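Methylmalonyl-CoA carboxyltransferase 12S subunit (Propionibacterium freudenreichii, PDB 1ON3) transfers the carboxyl group of methylmalonyl-CoA to the biotin of the 1.3S subunit as the hexameric core of transcarboxylase. Local coordinates at residues Leu53-Ser58 against Arg89-Gly94; Val85-Gly90 against Thr117-Thr122; Arg95-Ala100 against Gly130-Phe135; Val167-Ala172 against Ser253-Asn258. All blocks are in the same frame, centred on the assembly; numbering follows the deposited sequence. Where two conformers were deposited one is given.

Contact 1: residues Leu53-Ser58 against Arg89-Gly94; sequences LLDPHS and RGTILG
The carboxylate of D55 is met by T91, L93 and G94 around its two oxygens. OD1 turns its syn lone pair to the backbone N of L93 (OD1 to N 2.8 Å), and OD2 uses its own syn lone pair for the N of G94 (OD2 to N 2.8 Å, a nearly straight bond at 173°). On the anti side of OD2, tilted 23° out of the carboxylate plane, the T91 hydroxyl donates through OG1. With CG anti to the carbonyl carbon (chi1 -66°), the carboxylate starts beside the D55 backbone N, which itself donates to T91 O at 2.8 Å. The other flat group, the R89 guanidinium, takes a water in plane at its edge: NH1 donates to it, and the water donates on to S58 O (2.8 Å). S58 OG accepts from T91 N at 3.2 Å while giving its own proton to D55 O, which also receives S58 N. Next to the polar groups, I92 packs obliquely on two leucines, CD1 on L53 CG at 3.9 Å and CG1 on L54 CD2 at 4.0 Å; L252 of helix 241-253 also touches I92. An alanine at D55 would probably leave the N-H groups of L93 and G94 and the T91 hydroxyl without their acceptor, freeing the turn to shift. L93 and G94, both with positive phi, form the tight two-residue turn of the beta hairpin between strands 85-92 and 95-102, with angles fitting type I'; the type II turn D55-S58 sets D55 against that turn and S58 against the end of strand 85-92.

Contact 2: residues Val85-Gly90 against Thr117-Thr122; sequences VVTGRG and TKVVET
K118 starts towards V85 with CG anti to its own carbonyl carbon (chi1 -81°), then bends at chi3 (63°), which turns CE beside V85 CG1 at 3.8 Å. The two side chains slide past each other in opposite directions, and the extended last torsion sets NZ on V85 O at 2.7 Å, nearly along the C=O axis. Here the crossover helix 113-129 packs on the sheet over strand 85-92, their short axes 8.3 Å apart and nearly parallel (13°). V85 CG2 meets V119 CG2 at 3.9 Å, the side chains crossing at about a right angle. Further along the strand T87 CB sits 3.2 Å from T122 OG1. T122 OG1 donates to K118 O one helical turn back (2.9 Å), and the T122 backbone N reaches that oxygen from the opposite face. A water joins K118 O to T87 OG1, and a second links T87 N to K118 NZ. The ammonium also donates to the carbonyls of G63 and A82. A methionine in place of K118 would probably leave V85 O and those two carbonyls without this donor, and the strand less firmly held to the helix. A buried lysine whose charge is met by three carbonyl oxygens and a water, with no carboxylate among these partners, is likely to be stabilised by peptide dipoles.

Contact 3: residues Arg95-Ala100 against Gly130-Phe135; sequences RPVHAA and GTPFLF
Strands 95-102 and 133-139 are the parallel neighbours of a beta-alpha-beta crossover through helix 113-129, part of the crotonase-like core of the carboxyltransferase domain. H98 N donates to P132 O at 3.1 Å, L134 N to H98 O at 3.0 Å and A100 N to L134 O at 2.9 Å, which pairs H98 with F133, A99 with L134 and A100 with F135. Ahead of the second strand, T131 stands at the edge of the H98 ring, near its plane. Its OG1 lies 2.7 Å from H98 ND1 in a hydrogen bond at 167°, whose proton either partner could supply. With CG anti to the carbonyl carbon (chi1 -75°) the H98 ring starts beside its backbone N, and its side chain crosses that of T131 at about a right angle. On the same side of the sheet A100 CB lies over one face of the F135 ring, 4.0 Å from its centroid and displaced towards the rim, a CH-pi contact; it also meets F133 CZ at 4.2 Å. Q125 and T129 of helix 113-129 touch H98. On the other side of the sheet L134 CD1 packs on V97 CB at 4.0 Å. H98 ND1 is thus paired with a hydroxyl just ahead of the strand, which probably limits rotation of the ring, while A100, F133 and F135 make an apolar patch that V119 and M123 of the helix contact.

Contact 4: residues Val167-Ala172 against Ser253-Asn258; sequences VVPQIA and SFLPQN
P169 meets the 253-258 loop with each atom of its ring beyond CA. CB lies 3.9 Å from L255 CD1, the apolar end of the contact. CG comes to P256 O at 3.4 Å, and CD, where the ring closes back on the backbone N, approaches Q257 O at 3.2 Å. The ring therefore passes from a leucine methyl group to two successive carbonyl oxygens, and as a proline it offers them no N-H. On one side of it I171 CD1 makes a looser touch with L255 CD1 at 4.5 Å. On the other, the V168 and N258 side chains cross obliquely, CG1 to CB 4.0 Å, and V167 O lies 3.2 Å from N258 CA. The two segments share no direct hydrogen bond; the touching parts (CA 167 to 171 and CA 255 to 258) run 138° apart and meet by van der Waals packing, with a V167-N259 backbone bond just beyond. N258 holds CG between its backbone N and carbonyl carbon (chi1 57°), and the amide leads away from V168 to T260 (through OD1) and to G130 and E261 (through ND2), while Q257 spends its amide on R95 NE and P96 O, tying the loop to strand 95-102. P169 and I171 are bonded through their backbones to F133 of strand 133-139, and V167 and Q170 face helix 113-129 at L127 and M123. The loop that follows helix 241-253 thus packs with L255-N258 on V167-P169, the approach to strand 170-175.

Overall arrangement
From the N terminus, contact 1 closes the loop from the end of helix 46-53 to the tip of the hairpin. Contact 2 opens before that loop ends, sharing R89 and G90 with it, and reaches on to helix 113-129. Contact 3 starts just after contact 1 closes and crosses contact 2, their segments alternating: strand 85-92, strand 95-102, helix 113-129, strand 133-139. Contact 4 follows in series and closes the longest loop, from 167 to 258. Backbone pairing of strands 85-92 and 95-102 joins contacts 1 and 2 to contact 3; contacts 3 and 4 meet through adjoining strands 133-139 and 170-175. All four reach one mixed sheet.

Contact 1: residues Leu53-Ser58 against Arg89-Gly94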
# COMPACT_ATOMS: atom_id res chain seq x y z
N LEU E 53 10.97 -19.84 -34.47
CA LEU E 53 11.00 -18.69 -33.58
C LEU E 53 11.73 -18.94 -32.26
O LEU E 53 12.52 -18.11 -31.81
CB LEU E 53 9.57 -18.24 -33.26
CG LEU E 53 9.45 -17.09 -32.24
CD1 LEU E 53 9.78 -15.75 -32.92
CD2 LEU E 53 8.04 -17.04 -31.68
N LEU E 54 11.46 -20.09 -31.65
CA LEU E 54 12.04 -20.43 -30.35
C LEU E 54 13.43 -21.07 -30.41
O LEU E 54 13.82 -21.64 -31.43
CB LEU E 54 11.09 -21.37 -29.60
CG LEU E 54 9.63 -20.89 -29.49
CD1 LEU E 54 8.76 -22.01 -28.92
CD2 LEU E 54 9.56 -19.65 -28.59
N ASP E 55 14.19 -20.94 -29.32
CA ASP E 55 15.52 -21.53 -29.25
C ASP E 55 15.38 -23.03 -29.47
O ASP E 55 14.38 -23.64 -29.07
CB ASP E 55 16.16 -21.30 -27.87
CG ASP E 55 16.44 -19.84 -27.59
OD1 ASP E 55 16.73 -19.10 -28.55
OD2 ASP E 55 16.40 -19.43 -26.41
N PRO E 56 16.37 -23.66 -30.12
CA PRO E 56 16.32 -25.10 -30.37
C PRO E 56 15.96 -25.92 -29.14
O PRO E 56 16.52 -25.74 -28.06
CB PRO E 56 17.74 -25.41 -30.86
CG PRO E 56 18.09 -24.17 -31.62
CD PRO E 56 17.59 -23.06 -30.71
N HIS E 57 15.00 -26.83 -29.31
CA HIS E 57 14.55 -27.72 -28.25
C HIS E 57 14.02 -27.05 -26.98
O HIS E 57 13.92 -27.71 -25.93
CB HIS E 57 15.67 -28.69 -27.87
CG HIS E 57 16.17 -29.49 -29.03
ND1 HIS E 57 17.18 -29.05 -29.86
CD2 HIS E 57 15.76 -30.68 -29.54
CE1 HIS E 57 17.36 -29.93 -30.83
NE2 HIS E 57 16.52 -30.93 -30.66
N SER E 58 13.66 -25.78 -27.07
CA SER E 58 13.16 -25.07 -25.89
C SER E 58 11.64 -25.14 -25.75
O SER E 58 11.09 -24.84 -24.69
CB SER E 58 13.59 -23.60 -25.94
OG SER E 58 12.88 -22.88 -26.94
N ARG E 89 5.45 -23.06 -23.74
CA ARG E 89 6.49 -22.18 -23.21
C ARG E 89 7.83 -22.53 -23.87
O ARG E 89 8.11 -23.69 -24.17
CB ARG E 89 6.57 -22.37 -21.69
CG ARG E 89 7.41 -21.35 -20.89
CD ARG E 89 8.90 -21.69 -20.84
NE ARG E 89 9.58 -20.99 -19.75
CZ ARG E 89 10.87 -21.12 -19.46
NH1 ARG E 89 11.63 -21.94 -20.18
NH2 ARG E 89 11.41 -20.44 -18.45
N GLY E 90 8.64 -21.51 -24.14
CA GLY E 90 9.94 -21.74 -24.74
C GLY E 90 10.84 -20.58 -24.38
O GLY E 90 10.50 -19.81 -23.48
N THR E 91 11.97 -20.45 -25.06
CA THR E 91 12.86 -19.32 -24.80
C THR E 91 13.31 -18.73 -26.13
O THR E 91 13.33 -19.41 -27.15
CB THR E 91 14.13 -19.72 -24.00
OG1 THR E 91 14.91 -20.64 -24.76
CG2 THR E 91 13.74 -20.37 -22.66
N ILE E 92 13.65 -17.44 -26.11
CA ILE E 92 14.15 -16.77 -27.31
C ILE E 92 15.42 -16.10 -26.79
O ILE E 92 15.37 -15.23 -25.91
CB ILE E 92 13.14 -15.74 -27.86
CG1 ILE E 92 11.93 -16.48 -28.46
CG2 ILE E 92 13.81 -14.87 -28.92
CD1 ILE E 92 10.77 -15.57 -28.90
N LEU E 93 16.56 -16.55 -27.31
CA LEU E 93 17.85 -16.05 -26.86
C LEU E 93 17.91 -16.18 -25.34
O LEU E 93 18.34 -15.27 -24.64
CB LEU E 93 18.06 -14.60 -27.30
CG LEU E 93 18.84 -14.46 -28.62
CD1 LEU E 93 18.19 -15.28 -29.72
CD2 LEU E 93 18.92 -12.99 -29.02
N GLY E 94 17.44 -17.32 -24.84
CA GLY E 94 17.45 -17.58 -23.41
C GLY E 94 16.32 -16.98 -22.60
O GLY E 94 16.10 -17.38 -21.46
O HOH W 1 11.89 -24.00 -22.16

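Contact 2: residues Val85-Gly90 against Thr117-Thr122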
# COMPACT_ATOMS: atom_id res chain seq x y z
N VAL E 85 -4.58 -25.48 -32.40
CA VAL E 85 -3.60 -24.50 -31.93
C VAL E 85 -2.51 -25.18 -31.10
O VAL E 85 -2.79 -26.07 -30.29
CB VAL E 85 -4.25 -23.36 -31.10
CG1 VAL E 85 -4.61 -23.85 -29.69
CG2 VAL E 85 -3.29 -22.15 -31.02
N VAL E 86 -1.26 -24.78 -31.33
CA VAL E 86 -0.13 -25.35 -30.60
C VAL E 86 0.30 -24.28 -29.61
O VAL E 86 0.65 -23.18 -30.00
CB VAL E 86 1.04 -25.69 -31.55
CG1 VAL E 86 2.16 -26.39 -30.78
CG2 VAL E 86 0.54 -26.59 -32.68
N THR E 87 0.25 -24.62 -28.32
CA THR E 87 0.56 -23.69 -27.25
C THR E 87 1.60 -24.20 -26.26
O THR E 87 1.68 -25.40 -25.97
CB THR E 87 -0.70 -23.36 -26.45
OG1 THR E 87 -1.22 -24.57 -25.89
CG2 THR E 87 -1.78 -22.74 -27.35
N GLY E 88 2.40 -23.29 -25.73
CA GLY E 88 3.41 -23.71 -24.78
C GLY E 88 4.36 -22.62 -24.35
O GLY E 88 4.12 -21.43 -24.58
N ARG E 89 5.45 -23.06 -23.74
CA ARG E 89 6.49 -22.18 -23.21
C ARG E 89 7.83 -22.53 -23.87
O ARG E 89 8.11 -23.69 -24.17
CB ARG E 89 6.57 -22.37 -21.69
CG ARG E 89 7.41 -21.35 -20.89
CD ARG E 89 8.90 -21.69 -20.84
NE ARG E 89 9.58 -20.99 -19.75
CZ ARG E 89 10.87 -21.12 -19.46
NH1 ARG E 89 11.63 -21.94 -20.18
NH2 ARG E 89 11.41 -20.44 -18.45
N GLY E 90 8.64 -21.51 -24.14
CA GLY E 90 9.94 -21.74 -24.74
C GLY E 90 10.84 -20.58 -24.38
O GLY E 90 10.50 -19.81 -23.48
N THR E 117 -9.69 -21.53 -25.44
CA THR E 117 -9.41 -21.72 -24.02
C THR E 117 -7.93 -22.02 -23.83
O THR E 117 -7.32 -21.53 -22.89
CB THR E 117 -10.25 -22.87 -23.45
OG1 THR E 117 -11.64 -22.50 -23.51
CG2 THR E 117 -9.87 -23.15 -22.00
N LYS E 118 -7.35 -22.80 -24.75
CA LYS E 118 -5.92 -23.15 -24.69
C LYS E 118 -5.07 -21.88 -24.80
O LYS E 118 -4.07 -21.69 -24.08
CB LYS E 118 -5.55 -24.10 -25.85
CG LYS E 118 -5.90 -25.58 -25.62
CD LYS E 118 -5.45 -26.48 -26.78
CE LYS E 118 -3.95 -26.46 -26.96
NZ LYS E 118 -3.52 -27.41 -28.04
N VAL E 119 -5.46 -21.02 -25.73
CA VAL E 119 -4.72 -19.77 -25.92
C VAL E 119 -4.82 -18.88 -24.67
O VAL E 119 -3.82 -18.32 -24.21
CB VAL E 119 -5.26 -18.99 -27.14
CG1 VAL E 119 -4.63 -17.60 -27.19
CG2 VAL E 119 -4.91 -19.75 -28.42
N VAL E 120 -6.02 -18.76 -24.11
CA VAL E 120 -6.20 -17.95 -22.91
C VAL E 120 -5.39 -18.51 -21.73
O VAL E 120 -4.79 -17.75 -20.97
CB VAL E 120 -7.70 -17.85 -22.52
CG1 VAL E 120 -7.85 -17.14 -21.19
CG2 VAL E 120 -8.46 -17.06 -23.59
N GLU E 121 -5.37 -19.83 -21.59
CA GLU E 121 -4.61 -20.42 -20.49
C GLU E 121 -3.13 -20.12 -20.65
O GLU E 121 -2.43 -19.86 -19.68
CB GLU E 121 -4.91 -21.93 -20.41
CG GLU E 121 -6.04 -22.23 -19.41
CD GLU E 121 -6.79 -23.52 -19.68
OE1 GLU E 121 -6.18 -24.48 -20.22
OE2 GLU E 121 -8.00 -23.58 -19.35
N THR E 122 -2.65 -20.11 -21.89
CA THR E 122 -1.25 -19.81 -22.16
C THR E 122 -0.97 -18.34 -21.87
O THR E 122 0.09 -17.99 -21.37
CB THR E 122 -0.87 -20.14 -23.62
OG1 THR E 122 -1.14 -21.52 -23.87
CG2 THR E 122 0.60 -19.88 -23.86
O HOH W 2 -0.76 -27.47 -27.81
O HOH W 3 -2.47 -24.13 -23.31

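Contact 3: residues Arg95-Ala100 against Gly130-Phe135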
# COMPACT_ATOMS: atom_id res chain seq x y z
N ARG E 95 15.60 -16.02 -23.18
CA ARG E 95 14.49 -15.36 -22.50
C ARG E 95 13.22 -16.19 -22.53
O ARG E 95 12.75 -16.59 -23.60
CB ARG E 95 14.19 -14.00 -23.14
CG ARG E 95 15.34 -13.01 -23.05
CD ARG E 95 15.06 -11.76 -23.87
NE ARG E 95 13.79 -11.16 -23.50
CZ ARG E 95 13.29 -10.06 -24.05
NH1 ARG E 95 13.95 -9.42 -25.01
NH2 ARG E 95 12.12 -9.59 -23.61
N PRO E 96 12.63 -16.46 -21.36
CA PRO E 96 11.40 -17.25 -21.30
C PRO E 96 10.25 -16.52 -21.99
O PRO E 96 10.07 -15.31 -21.81
CB PRO E 96 11.15 -17.37 -19.79
CG PRO E 96 12.55 -17.25 -19.20
CD PRO E 96 13.12 -16.13 -20.01
N VAL E 97 9.47 -17.26 -22.78
CA VAL E 97 8.29 -16.70 -23.45
C VAL E 97 7.21 -17.76 -23.51
O VAL E 97 7.48 -18.94 -23.31
CB VAL E 97 8.57 -16.25 -24.92
CG1 VAL E 97 9.57 -15.10 -24.96
CG2 VAL E 97 9.05 -17.43 -25.76
N HIS E 98 5.98 -17.32 -23.77
CA HIS E 98 4.83 -18.21 -23.96
C HIS E 98 4.33 -17.89 -25.36
O HIS E 98 4.38 -16.74 -25.80
CB HIS E 98 3.74 -17.95 -22.91
CG HIS E 98 4.09 -18.48 -21.56
ND1 HIS E 98 4.95 -17.83 -20.70
CD2 HIS E 98 3.76 -19.65 -20.96
CE1 HIS E 98 5.13 -18.58 -19.62
NE2 HIS E 98 4.42 -19.69 -19.76
N ALA E 99 3.84 -18.90 -26.07
CA ALA E 99 3.41 -18.68 -27.46
C ALA E 99 2.27 -19.60 -27.89
O ALA E 99 2.05 -20.65 -27.29
CB ALA E 99 4.60 -18.88 -28.39
N ALA E 100 1.56 -19.17 -28.93
CA ALA E 100 0.46 -19.94 -29.50
C ALA E 100 0.65 -19.89 -31.01
O ALA E 100 1.13 -18.90 -31.56
CB ALA E 100 -0.88 -19.33 -29.12
N GLY E 130 5.14 -13.53 -15.73
CA GLY E 130 5.73 -12.29 -16.24
C GLY E 130 6.55 -12.41 -17.52
O GLY E 130 7.62 -11.81 -17.63
N THR E 131 6.07 -13.16 -18.50
CA THR E 131 6.83 -13.28 -19.74
C THR E 131 6.06 -12.76 -20.94
O THR E 131 4.82 -12.63 -20.92
CB THR E 131 7.22 -14.74 -20.09
OG1 THR E 131 6.10 -15.37 -20.74
CG2 THR E 131 7.59 -15.53 -18.82
N PRO E 132 6.78 -12.48 -22.03
CA PRO E 132 6.14 -12.00 -23.25
C PRO E 132 5.24 -13.11 -23.81
O PRO E 132 5.44 -14.30 -23.51
CB PRO E 132 7.32 -11.74 -24.17
CG PRO E 132 8.39 -11.28 -23.23
CD PRO E 132 8.24 -12.22 -22.06
N PHE E 133 4.26 -12.71 -24.61
CA PHE E 133 3.34 -13.65 -25.26
C PHE E 133 3.33 -13.38 -26.77
O PHE E 133 3.09 -12.25 -27.19
CB PHE E 133 1.91 -13.46 -24.74
CG PHE E 133 0.90 -14.27 -25.49
CD1 PHE E 133 -0.08 -13.64 -26.25
CD2 PHE E 133 0.95 -15.65 -25.46
CE1 PHE E 133 -1.00 -14.40 -26.99
CE2 PHE E 133 0.03 -16.41 -26.19
CZ PHE E 133 -0.94 -15.78 -26.96
N LEU E 134 3.60 -14.41 -27.56
CA LEU E 134 3.63 -14.29 -29.02
C LEU E 134 2.59 -15.26 -29.61
O LEU E 134 2.43 -16.37 -29.13
CB LEU E 134 5.03 -14.61 -29.56
CG LEU E 134 6.11 -13.62 -29.06
CD1 LEU E 134 6.87 -14.27 -27.91
CD2 LEU E 134 7.07 -13.26 -30.18
N PHE E 135 1.90 -14.81 -30.65
CA PHE E 135 0.82 -15.60 -31.25
C PHE E 135 0.83 -15.54 -32.79
O PHE E 135 0.74 -14.46 -33.36
CB PHE E 135 -0.50 -15.04 -30.70
CG PHE E 135 -1.72 -15.89 -30.97
CD1 PHE E 135 -2.88 -15.66 -30.25
CD2 PHE E 135 -1.73 -16.87 -31.96
CE1 PHE E 135 -4.05 -16.39 -30.50
CE2 PHE E 135 -2.90 -17.61 -32.22
CZ PHE E 135 -4.06 -17.36 -31.49

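Contact 4: residues Val167-Ala172 against Ser253-Asn258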
# COMPACT_ATOMS: atom_id res chain seq x y z
N VAL E 167 1.23 -5.16 -19.20
CA VAL E 167 1.85 -5.97 -18.14
C VAL E 167 2.95 -6.81 -18.77
O VAL E 167 4.09 -6.79 -18.30
CB VAL E 167 0.83 -6.88 -17.44
CG1 VAL E 167 1.49 -7.57 -16.23
CG2 VAL E 167 -0.39 -6.07 -16.99
N VAL E 168 2.63 -7.57 -19.82
CA VAL E 168 3.65 -8.33 -20.54
C VAL E 168 3.47 -7.96 -22.02
O VAL E 168 2.35 -7.75 -22.46
CB VAL E 168 3.52 -9.87 -20.36
CG1 VAL E 168 3.76 -10.24 -18.90
CG2 VAL E 168 2.16 -10.36 -20.84
N PRO E 169 4.57 -7.87 -22.79
CA PRO E 169 4.44 -7.51 -24.21
C PRO E 169 3.70 -8.59 -24.97
O PRO E 169 3.88 -9.78 -24.69
CB PRO E 169 5.90 -7.40 -24.67
CG PRO E 169 6.68 -7.21 -23.41
CD PRO E 169 5.98 -8.11 -22.44
N GLN E 170 2.86 -8.18 -25.93
CA GLN E 170 2.09 -9.11 -26.74
C GLN E 170 2.33 -8.81 -28.21
O GLN E 170 2.09 -7.69 -28.67
CB GLN E 170 0.58 -8.98 -26.45
CG GLN E 170 0.17 -9.22 -25.02
CD GLN E 170 -1.32 -9.02 -24.83
OE1 GLN E 170 -2.11 -9.90 -25.14
NE2 GLN E 170 -1.71 -7.83 -24.34
N ILE E 171 2.84 -9.81 -28.93
CA ILE E 171 3.18 -9.69 -30.34
C ILE E 171 2.33 -10.65 -31.19
O ILE E 171 2.29 -11.86 -30.95
CB ILE E 171 4.68 -10.01 -30.56
CG1 ILE E 171 5.52 -8.98 -29.79
CG2 ILE E 171 5.04 -9.98 -32.05
CD1 ILE E 171 7.03 -9.33 -29.70
N ALA E 172 1.64 -10.10 -32.18
CA ALA E 172 0.82 -10.92 -33.05
C ALA E 172 1.48 -11.03 -34.41
O ALA E 172 1.99 -10.04 -34.94
CB ALA E 172 -0.55 -10.30 -33.19
N SER E 253 13.80 -8.05 -28.89
CA SER E 253 15.09 -7.68 -28.30
C SER E 253 15.11 -6.29 -27.65
O SER E 253 15.96 -6.03 -26.80
CB SER E 253 16.22 -7.78 -29.34
OG SER E 253 16.20 -6.71 -30.28
N PHE E 254 14.20 -5.40 -28.05
CA PHE E 254 14.14 -4.06 -27.48
C PHE E 254 13.24 -4.01 -26.24
O PHE E 254 13.21 -3.01 -25.52
CB PHE E 254 13.56 -3.04 -28.48
CG PHE E 254 14.47 -2.73 -29.64
CD1 PHE E 254 14.30 -3.38 -30.87
CD2 PHE E 254 15.50 -1.80 -29.51
CE1 PHE E 254 15.14 -3.12 -31.94
CE2 PHE E 254 16.35 -1.52 -30.57
CZ PHE E 254 16.17 -2.19 -31.80
N LEU E 255 12.51 -5.09 -26.00
CA LEU E 255 11.55 -5.11 -24.91
C LEU E 255 11.89 -5.88 -23.64
O LEU E 255 12.59 -6.89 -23.67
CB LEU E 255 10.20 -5.65 -25.42
CG LEU E 255 9.75 -5.17 -26.81
CD1 LEU E 255 8.44 -5.87 -27.23
CD2 LEU E 255 9.56 -3.66 -26.76
N PRO E 256 11.38 -5.40 -22.51
CA PRO E 256 11.62 -6.06 -21.23
C PRO E 256 10.69 -7.28 -21.19
O PRO E 256 9.81 -7.43 -22.06
CB PRO E 256 11.19 -5.01 -20.22
CG PRO E 256 10.04 -4.32 -20.96
CD PRO E 256 10.61 -4.15 -22.33
N GLN E 257 10.89 -8.17 -20.22
CA GLN E 257 10.03 -9.34 -20.07
C GLN E 257 8.62 -8.94 -19.65
O GLN E 257 7.64 -9.54 -20.09
CB GLN E 257 10.60 -10.26 -19.00
CG GLN E 257 11.83 -11.02 -19.42
CD GLN E 257 11.53 -12.00 -20.53
OE1 GLN E 257 11.65 -11.67 -21.71
NE2 GLN E 257 11.11 -13.21 -20.16
N ASN E 258 8.53 -7.93 -18.79
CA ASN E 258 7.26 -7.45 -18.27
C ASN E 258 7.40 -6.00 -17.79
O ASN E 258 8.48 -5.43 -17.87
CB ASN E 258 6.79 -8.35 -17.12
CG ASN E 258 7.80 -8.45 -16.01
OD1 ASN E 258 8.04 -7.48 -15.30
ND2 ASN E 258 8.43 -9.62 -15.87